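Local coordinates for protein phosphoribulokinase (Rhodobacter sphaeroides, PDB 1A7J) that catalyses the ATP-dependent phosphorylation of D-ribulose 5-phosphate to D-ribulose 1,5-bisphosphate, a step of the Calvin cycle, at residues Phe84-Tyr87 with Gly91-Arg94; Asp42-Phe47 with Lys78-Val83. All blocks are in the same frame, centred on the assembly; numbering follows the deposited sequence.

Interaction 1. Residues Phe84-Tyr87 with Gly91-Arg94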
ATOM      1  N   PHE A  84      -8.413  -7.778 -10.820  1.00 26.55           N
ATOM      2  CA  PHE A  84      -9.306  -7.699  -9.682  1.00 29.40           C
ATOM      3  C   PHE A  84     -10.707  -8.129 -10.093  1.00 36.98           C
ATOM      4  O   PHE A  84     -11.357  -8.887  -9.377  1.00 36.11           O
ATOM      5  CB  PHE A  84      -9.339  -6.274  -9.148  1.00 30.16           C
ATOM      6  CG  PHE A  84      -8.273  -5.978  -8.138  1.00 27.43           C
ATOM      7  CD1 PHE A  84      -7.172  -6.807  -8.005  1.00 22.74           C
ATOM      8  CD2 PHE A  84      -8.439  -4.937  -7.232  1.00 23.95           C
ATOM      9  CE1 PHE A  84      -6.266  -6.619  -6.965  1.00 28.77           C
ATOM     10  CE2 PHE A  84      -7.540  -4.741  -6.204  1.00 20.69           C
ATOM     11  CZ  PHE A  84      -6.456  -5.586  -6.060  1.00 21.40           C
ATOM     12  N   ARG A  85     -11.137  -7.684 -11.277  1.00 45.80           N
ATOM     13  CA  ARG A  85     -12.366  -8.150 -11.945  1.00 50.98           C
ATOM     14  C   ARG A  85     -12.414  -9.678 -12.080  1.00 50.50           C
ATOM     15  O   ARG A  85     -13.424 -10.311 -11.779  1.00 50.26           O
ATOM     16  CB  ARG A  85     -12.456  -7.528 -13.347  1.00 54.40           C
ATOM     17  CG  ARG A  85     -13.825  -7.015 -13.765  1.00 61.89           C
ATOM     18  CD  ARG A  85     -13.716  -5.634 -14.420  1.00 73.55           C
ATOM     19  NE  ARG A  85     -13.875  -5.664 -15.874  1.00 84.77           N
ATOM     20  CZ  ARG A  85     -12.902  -5.413 -16.751  1.00 88.79           C
ATOM     21  NH1 ARG A  85     -11.630  -5.492 -16.385  1.00 88.33           N
ATOM     22  NH2 ARG A  85     -13.196  -5.247 -18.037  1.00 92.16           N
ATOM     23  N   GLU A  86     -11.303 -10.260 -12.521  1.00 49.02           N
ATOM     24  CA  GLU A  86     -11.217 -11.687 -12.812  1.00 47.69           C
ATOM     25  C   GLU A  86     -11.179 -12.549 -11.562  1.00 46.19           C
ATOM     26  O   GLU A  86     -11.770 -13.622 -11.531  1.00 46.47           O
ATOM     27  CB  GLU A  86      -9.979 -11.974 -13.652  1.00 50.59           C
ATOM     28  CG  GLU A  86     -10.175 -13.041 -14.680  1.00 46.93           C
ATOM     29  CD  GLU A  86      -9.373 -12.774 -15.921  1.00 53.40           C
ATOM     30  OE1 GLU A  86      -9.878 -12.033 -16.810  1.00 53.26           O
ATOM     31  OE2 GLU A  86      -8.241 -13.312 -15.999  1.00 50.82           O
ATOM     32  N   TYR A  87     -10.462 -12.105 -10.537  1.00 42.52           N
ATOM     33  CA  TYR A  87     -10.458 -12.835  -9.281  1.00 38.42           C
ATOM     34  C   TYR A  87     -11.865 -12.947  -8.726  1.00 32.37           C
ATOM     35  O   TYR A  87     -12.335 -14.038  -8.446  1.00 31.33           O
ATOM     36  CB  TYR A  87      -9.582 -12.153  -8.252  1.00 40.68           C
ATOM     37  CG  TYR A  87      -9.294 -13.059  -7.098  1.00 37.11           C
ATOM     38  CD1 TYR A  87      -8.295 -14.007  -7.189  1.00 39.25           C
ATOM     39  CD2 TYR A  87     -10.109 -13.070  -5.973  1.00 36.09           C
ATOM     40  CE1 TYR A  87      -8.105 -14.942  -6.196  1.00 39.00           C
ATOM     41  CE2 TYR A  87      -9.929 -14.007  -4.969  1.00 37.29           C
ATOM     42  CZ  TYR A  87      -8.922 -14.937  -5.089  1.00 40.62           C
ATOM     43  OH  TYR A  87      -8.687 -15.845  -4.086  1.00 53.08           O
ATOM     44  N   GLY A  91     -11.780 -16.502  -9.951  1.00 48.83           N
ATOM     45  CA  GLY A  91     -10.643 -16.821  -9.106  1.00 48.63           C
ATOM     46  C   GLY A  91      -9.376 -17.086  -9.886  1.00 49.42           C
ATOM     47  O   GLY A  91      -8.485 -17.784  -9.399  1.00 51.98           O
ATOM     48  N   GLN A  92      -9.330 -16.636 -11.141  1.00 47.75           N
ATOM     49  CA  GLN A  92      -8.064 -16.618 -11.866  1.00 47.17           C
ATOM     50  C   GLN A  92      -7.569 -15.210 -12.158  1.00 42.95           C
ATOM     51  O   GLN A  92      -8.275 -14.223 -11.911  1.00 39.71           O
ATOM     52  CB  GLN A  92      -8.127 -17.428 -13.174  1.00 52.25           C
ATOM     53  CG  GLN A  92      -9.498 -17.873 -13.625  1.00 63.21           C
ATOM     54  CD  GLN A  92      -9.941 -17.239 -14.941  1.00 69.66           C
ATOM     55  OE1 GLN A  92      -9.267 -16.365 -15.492  1.00 79.70           O
ATOM     56  NE2 GLN A  92     -11.105 -17.657 -15.432  1.00 67.68           N
ATOM     57  N   GLY A  93      -6.280 -15.141 -12.489  1.00 37.70           N
ATOM     58  CA  GLY A  93      -5.691 -13.943 -13.057  1.00 35.36           C
ATOM     59  C   GLY A  93      -4.187 -14.082 -13.160  1.00 36.43           C
ATOM     60  O   GLY A  93      -3.649 -15.179 -13.010  1.00 37.01           O
ATOM     61  N   ARG A  94      -3.502 -12.966 -13.359  1.00 40.28           N
ATOM     62  CA  ARG A  94      -2.060 -13.002 -13.558  1.00 47.80           C
ATOM     63  C   ARG A  94      -1.376 -12.096 -12.555  1.00 46.02           C
ATOM     64  O   ARG A  94      -2.045 -11.310 -11.886  1.00 50.60           O
ATOM     65  CB  ARG A  94      -1.715 -12.553 -14.976  1.00 50.92           C
ATOM     66  CG  ARG A  94      -2.661 -13.073 -16.054  1.00 66.58           C
ATOM     67  CD  ARG A  94      -3.197 -11.937 -16.909  1.00 78.72           C
ATOM     68  NE  ARG A  94      -2.120 -11.216 -17.586  1.00 90.93           N
ATOM     69  CZ  ARG A  94      -2.289 -10.422 -18.644  1.00 97.17           C
ATOM     70  NH1 ARG A  94      -3.499 -10.236 -19.159  1.00  0.00           N
ATOM     71  NH2 ARG A  94      -1.243  -9.807 -19.189  1.00 94.96           N
TER
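The side chain of E86 lies over the backbone of Q92 and G93, where the chain leaves helix 77-90 in a glycine-terminated C-terminal turn, with G91 at the C' position. G91 is the first residue beyond the helical conformation, and its positive phi (83°) is one that glycine reaches without strain. Its N-H points back into the last turn and meets two carbonyls. The bond to E86 O, 3.3 Å from G91 N, lies in the carbonyl plane on a lone pair and reaches back five residues, one more than a helical bond; the one to Y87 O, 2.9 Å from G91 N, is bent to 124° and weak. E86 O also takes a bond from the hydroxyl of T90, so this carbonyl is held twice at the helix end.

Past G91 the chain doubles back beside the helix. E86 CB comes within 3.3 Å of Q92 O; CG lies alongside the same carbonyl, and the bend at chi2 turns the carboxylate so that E86 OE2 comes 3.9 Å from G93 CA. Glutamate suits this partly exposed place, its aliphatic part covering backbone and its carboxylate lying at the border. With an alanine here, CG and the carboxylate are gone, and Q92 and G93 would probably lose their cover and be freer to move.

Y87 turns the other way, into the core against I7, V37 and L128. Its CG is anti to the backbone N (chi1 -165°), which sets the ring so that G91 CA lies over one face, displaced toward the rim, 4.1 Å from Y87 CD1.

Interaction 2. Residues Asp42-Phe47 with Lys78-Val83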
ATOM      1  N   ASP A  42       4.375  -3.466  -7.206  1.00 29.77           N
ATOM      2  CA  ASP A  42       5.428  -3.113  -8.155  1.00 37.33           C
ATOM      3  C   ASP A  42       5.179  -3.796  -9.485  1.00 36.02           C
ATOM      4  O   ASP A  42       5.464  -3.241 -10.541  1.00 40.72           O
ATOM      5  CB  ASP A  42       6.798  -3.537  -7.629  1.00 42.46           C
ATOM      6  CG  ASP A  42       7.150  -2.874  -6.317  1.00 46.42           C
ATOM      7  OD1 ASP A  42       7.501  -1.674  -6.337  1.00 42.55           O
ATOM      8  OD2 ASP A  42       7.082  -3.553  -5.268  1.00 56.42           O
ATOM      9  N   ALA A  43       4.583  -4.975  -9.424  1.00 28.09           N
ATOM     10  CA  ALA A  43       4.355  -5.772 -10.601  1.00 26.12           C
ATOM     11  C   ALA A  43       3.528  -5.092 -11.684  1.00 29.45           C
ATOM     12  O   ALA A  43       3.363  -5.644 -12.768  1.00 36.10           O
ATOM     13  CB  ALA A  43       3.710  -7.039 -10.207  1.00 16.54           C
ATOM     14  N   PHE A  44       2.913  -3.954 -11.376  1.00 29.49           N
ATOM     15  CA  PHE A  44       2.075  -3.273 -12.372  1.00 26.51           C
ATOM     16  C   PHE A  44       2.513  -1.862 -12.694  1.00 26.44           C
ATOM     17  O   PHE A  44       1.686  -1.021 -13.047  1.00 28.48           O
ATOM     18  CB  PHE A  44       0.613  -3.259 -11.941  1.00 15.38           C
ATOM     19  CG  PHE A  44      -0.023  -4.599 -11.956  1.00 19.33           C
ATOM     20  CD1 PHE A  44       0.245  -5.514 -10.952  1.00 18.49           C
ATOM     21  CD2 PHE A  44      -0.894  -4.947 -12.968  1.00 18.03           C
ATOM     22  CE1 PHE A  44      -0.351  -6.752 -10.945  1.00 15.97           C
ATOM     23  CE2 PHE A  44      -1.493  -6.188 -12.971  1.00 19.50           C
ATOM     24  CZ  PHE A  44      -1.217  -7.093 -11.954  1.00 21.36           C
ATOM     25  N   HIS A  45       3.812  -1.604 -12.567  1.00 28.48           N
ATOM     26  CA  HIS A  45       4.413  -0.419 -13.159  1.00 24.82           C
ATOM     27  C   HIS A  45       4.478  -0.635 -14.650  1.00 24.19           C
ATOM     28  O   HIS A  45       4.818  -1.718 -15.095  1.00 25.99           O
ATOM     29  CB  HIS A  45       5.821  -0.208 -12.624  1.00 27.37           C
ATOM     30  CG  HIS A  45       5.870   0.309 -11.222  1.00 22.06           C
ATOM     31  ND1 HIS A  45       7.017   0.280 -10.466  1.00 29.32           N
ATOM     32  CD2 HIS A  45       4.919   0.864 -10.441  1.00 29.72           C
ATOM     33  CE1 HIS A  45       6.775   0.791  -9.272  1.00 23.79           C
ATOM     34  NE2 HIS A  45       5.501   1.153  -9.232  1.00 32.25           N
ATOM     35  N   ARG A  46       4.161   0.396 -15.419  1.00 26.52           N
ATOM     36  CA  ARG A  46       4.228   0.312 -16.869  1.00 33.41           C
ATOM     37  C   ARG A  46       5.653   0.053 -17.378  1.00 41.81           C
ATOM     38  O   ARG A  46       5.856  -0.700 -18.348  1.00 51.89           O
ATOM     39  CB  ARG A  46       3.665   1.593 -17.493  1.00 32.73           C
ATOM     40  CG  ARG A  46       3.192   1.437 -18.931  1.00 36.83           C
ATOM     41  CD  ARG A  46       1.867   2.154 -19.172  1.00 47.39           C
ATOM     42  NE  ARG A  46       0.771   1.234 -19.504  1.00 58.21           N
ATOM     43  CZ  ARG A  46      -0.511   1.467 -19.229  1.00 62.26           C
ATOM     44  NH1 ARG A  46      -0.856   2.527 -18.505  1.00 65.56           N
ATOM     45  NH2 ARG A  46      -1.449   0.613 -19.626  1.00 63.92           N
ATOM     46  N   PHE A  47       6.646   0.647 -16.716  1.00 44.15           N
ATOM     47  CA  PHE A  47       8.005   0.644 -17.253  1.00 43.37           C
ATOM     48  C   PHE A  47       8.990  -0.018 -16.326  1.00 44.43           C
ATOM     49  O   PHE A  47       8.902   0.118 -15.104  1.00 40.34           O
ATOM     50  CB  PHE A  47       8.475   2.067 -17.544  1.00 42.63           C
ATOM     51  CG  PHE A  47       7.574   2.835 -18.457  1.00 41.70           C
ATOM     52  CD1 PHE A  47       7.352   2.391 -19.756  1.00 46.22           C
ATOM     53  CD2 PHE A  47       6.947   4.002 -18.024  1.00 41.32           C
ATOM     54  CE1 PHE A  47       6.527   3.099 -20.614  1.00 47.93           C
ATOM     55  CE2 PHE A  47       6.118   4.718 -18.874  1.00 42.52           C
ATOM     56  CZ  PHE A  47       5.906   4.265 -20.170  1.00 43.59           C
ATOM     57  N   LYS A  78      -5.373  -0.536 -15.647  1.00 31.81           N
ATOM     58  CA  LYS A  78      -6.579  -1.269 -16.054  1.00 37.35           C
ATOM     59  C   LYS A  78      -6.363  -2.776 -16.165  1.00 39.39           C
ATOM     60  O   LYS A  78      -7.318  -3.551 -16.131  1.00 43.90           O
ATOM     61  CB  LYS A  78      -7.132  -0.727 -17.372  1.00 36.44           C
ATOM     62  N   GLU A  79      -5.112  -3.180 -16.349  1.00 33.85           N
ATOM     63  CA  GLU A  79      -4.748  -4.576 -16.203  1.00 32.58           C
ATOM     64  C   GLU A  79      -4.957  -4.990 -14.757  1.00 32.92           C
ATOM     65  O   GLU A  79      -5.584  -6.014 -14.494  1.00 36.62           O
ATOM     66  CB  GLU A  79      -3.296  -4.782 -16.615  1.00 37.62           C
ATOM     67  CG  GLU A  79      -3.127  -5.546 -17.915  1.00 43.62           C
ATOM     68  CD  GLU A  79      -3.362  -7.028 -17.737  1.00 53.04           C
ATOM     69  OE1 GLU A  79      -2.570  -7.661 -17.005  1.00 60.00           O
ATOM     70  OE2 GLU A  79      -4.357  -7.552 -18.289  1.00 55.69           O
ATOM     71  N   LEU A  80      -4.562  -4.116 -13.827  1.00 30.64           N
ATOM     72  CA  LEU A  80      -4.766  -4.360 -12.401  1.00 26.31           C
ATOM     73  C   LEU A  80      -6.241  -4.432 -12.097  1.00 27.48           C
ATOM     74  O   LEU A  80      -6.671  -5.312 -11.358  1.00 28.25           O
ATOM     75  CB  LEU A  80      -4.137  -3.254 -11.564  1.00 26.43           C
ATOM     76  CG  LEU A  80      -4.454  -3.299 -10.068  1.00 22.47           C
ATOM     77  CD1 LEU A  80      -3.828  -4.525  -9.513  1.00 20.56           C
ATOM     78  CD2 LEU A  80      -3.911  -2.082  -9.358  1.00 16.56           C
ATOM     79  N   GLU A  81      -7.025  -3.562 -12.733  1.00 25.60           N
ATOM     80  CA  GLU A  81      -8.471  -3.651 -12.617  1.00 24.54           C
ATOM     81  C   GLU A  81      -8.980  -4.939 -13.246  1.00 25.56           C
ATOM     82  O   GLU A  81      -9.873  -5.577 -12.699  1.00 25.78           O
ATOM     83  CB  GLU A  81      -9.161  -2.472 -13.292  1.00 29.68           C
ATOM     84  CG  GLU A  81     -10.631  -2.762 -13.618  1.00 33.00           C
ATOM     85  CD  GLU A  81     -11.401  -1.574 -14.154  1.00 32.18           C
ATOM     86  OE1 GLU A  81     -11.802  -0.729 -13.344  1.00 40.10           O
ATOM     87  OE2 GLU A  81     -11.690  -1.521 -15.367  1.00 46.08           O
ATOM     88  N   ARG A  82      -8.447  -5.322 -14.405  1.00 27.20           N
ATOM     89  CA  ARG A  82      -8.969  -6.503 -15.078  1.00 22.31           C
ATOM     90  C   ARG A  82      -8.778  -7.681 -14.187  1.00 23.85           C
ATOM     91  O   ARG A  82      -9.719  -8.433 -13.978  1.00 25.73           O
ATOM     92  CB  ARG A  82      -8.285  -6.751 -16.385  1.00 15.66           C
ATOM     93  N   VAL A  83      -7.617  -7.752 -13.535  1.00 21.89           N
ATOM     94  CA  VAL A  83      -7.293  -8.891 -12.670  1.00 23.25           C
ATOM     95  C   VAL A  83      -8.138  -8.941 -11.397  1.00 24.85           C
ATOM     96  O   VAL A  83      -8.558 -10.015 -10.966  1.00 26.30           O
ATOM     97  CB  VAL A  83      -5.814  -8.910 -12.283  1.00 24.23           C
ATOM     98  CG1 VAL A  83      -5.565 -10.002 -11.294  1.00 23.81           C
ATOM     99  CG2 VAL A  83      -4.971  -9.180 -13.500  1.00 25.79           C
TER
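The backbones of F44 and L80 mark the closest approach of loop 42-47 to helix 77-90, with their CA atoms 6.9 Å apart. The loop leaves the sheet as a short 3-10 turn, closed by H45 N donating to D42 O over 3.1 Å, and then runs past the first turns of the helix, of which 78-83 is a regular part. Backbone hydrogen bonding between F44 and E76, just before this helix, also holds the loop in place. F44 directs its CB toward the helix, and contact across the gap is made almost wholly by its ring.

CG of F44 is anti to its own carbonyl carbon (chi1 -69°), which carries the ring out to the helix. The CD2-CE2 side of the ring meets helix backbone: CE2 of F44 is 3.8 Å from L80 CA, and the carbonyl carbon of E79 lies obliquely to the ring at 4.1 Å from the same CE2. The leucine then wraps round to the face. Its CB touches F44 CD2 at 3.9 Å, and its methyl CD1 stands 4.2 Å from the ring centroid, only 4° off the normal, a nearly centred CH-pi contact. A flat aromatic and a branched aliphatic suit this buried site, where I39 also packs on F44 and W118 meets its ring edge-to-face. E79 gives the contact mainly its backbone and CB, while its carboxylate is engaged in a salt bridge with R94.

The loop is further tied down by the salt bridge of R46 to E76. This is the loop that follows strand 36-40 in a P-loop kinase fold resembling adenylate kinase, and it carries D42 of the catalytic site; the F44-L80 contact thus joins that active-site loop to helix 77-90.

In the fold
From the N terminus, strand 36-40 runs out into 42-47; the chain then passes through helix 49-62 before 78-83 returns to it, so interaction 2 closes a long loop with 30 residues between its segments. Interaction 1 opens only afterwards, on the next turn of helix 77-90, and closes a tight one with three intervening residues. The two are therefore in series, neither nested nor crossed. Helix 77-90 serves both, and R94, on its way into strand 94-95, joins them: R94 NH1 forms a salt bridge with E79 OE2 (2.9 Å), and R94 O packs against V83 CG1. Together they tie the catalytic-site loop, this helix and the following strand along one edge of the fold.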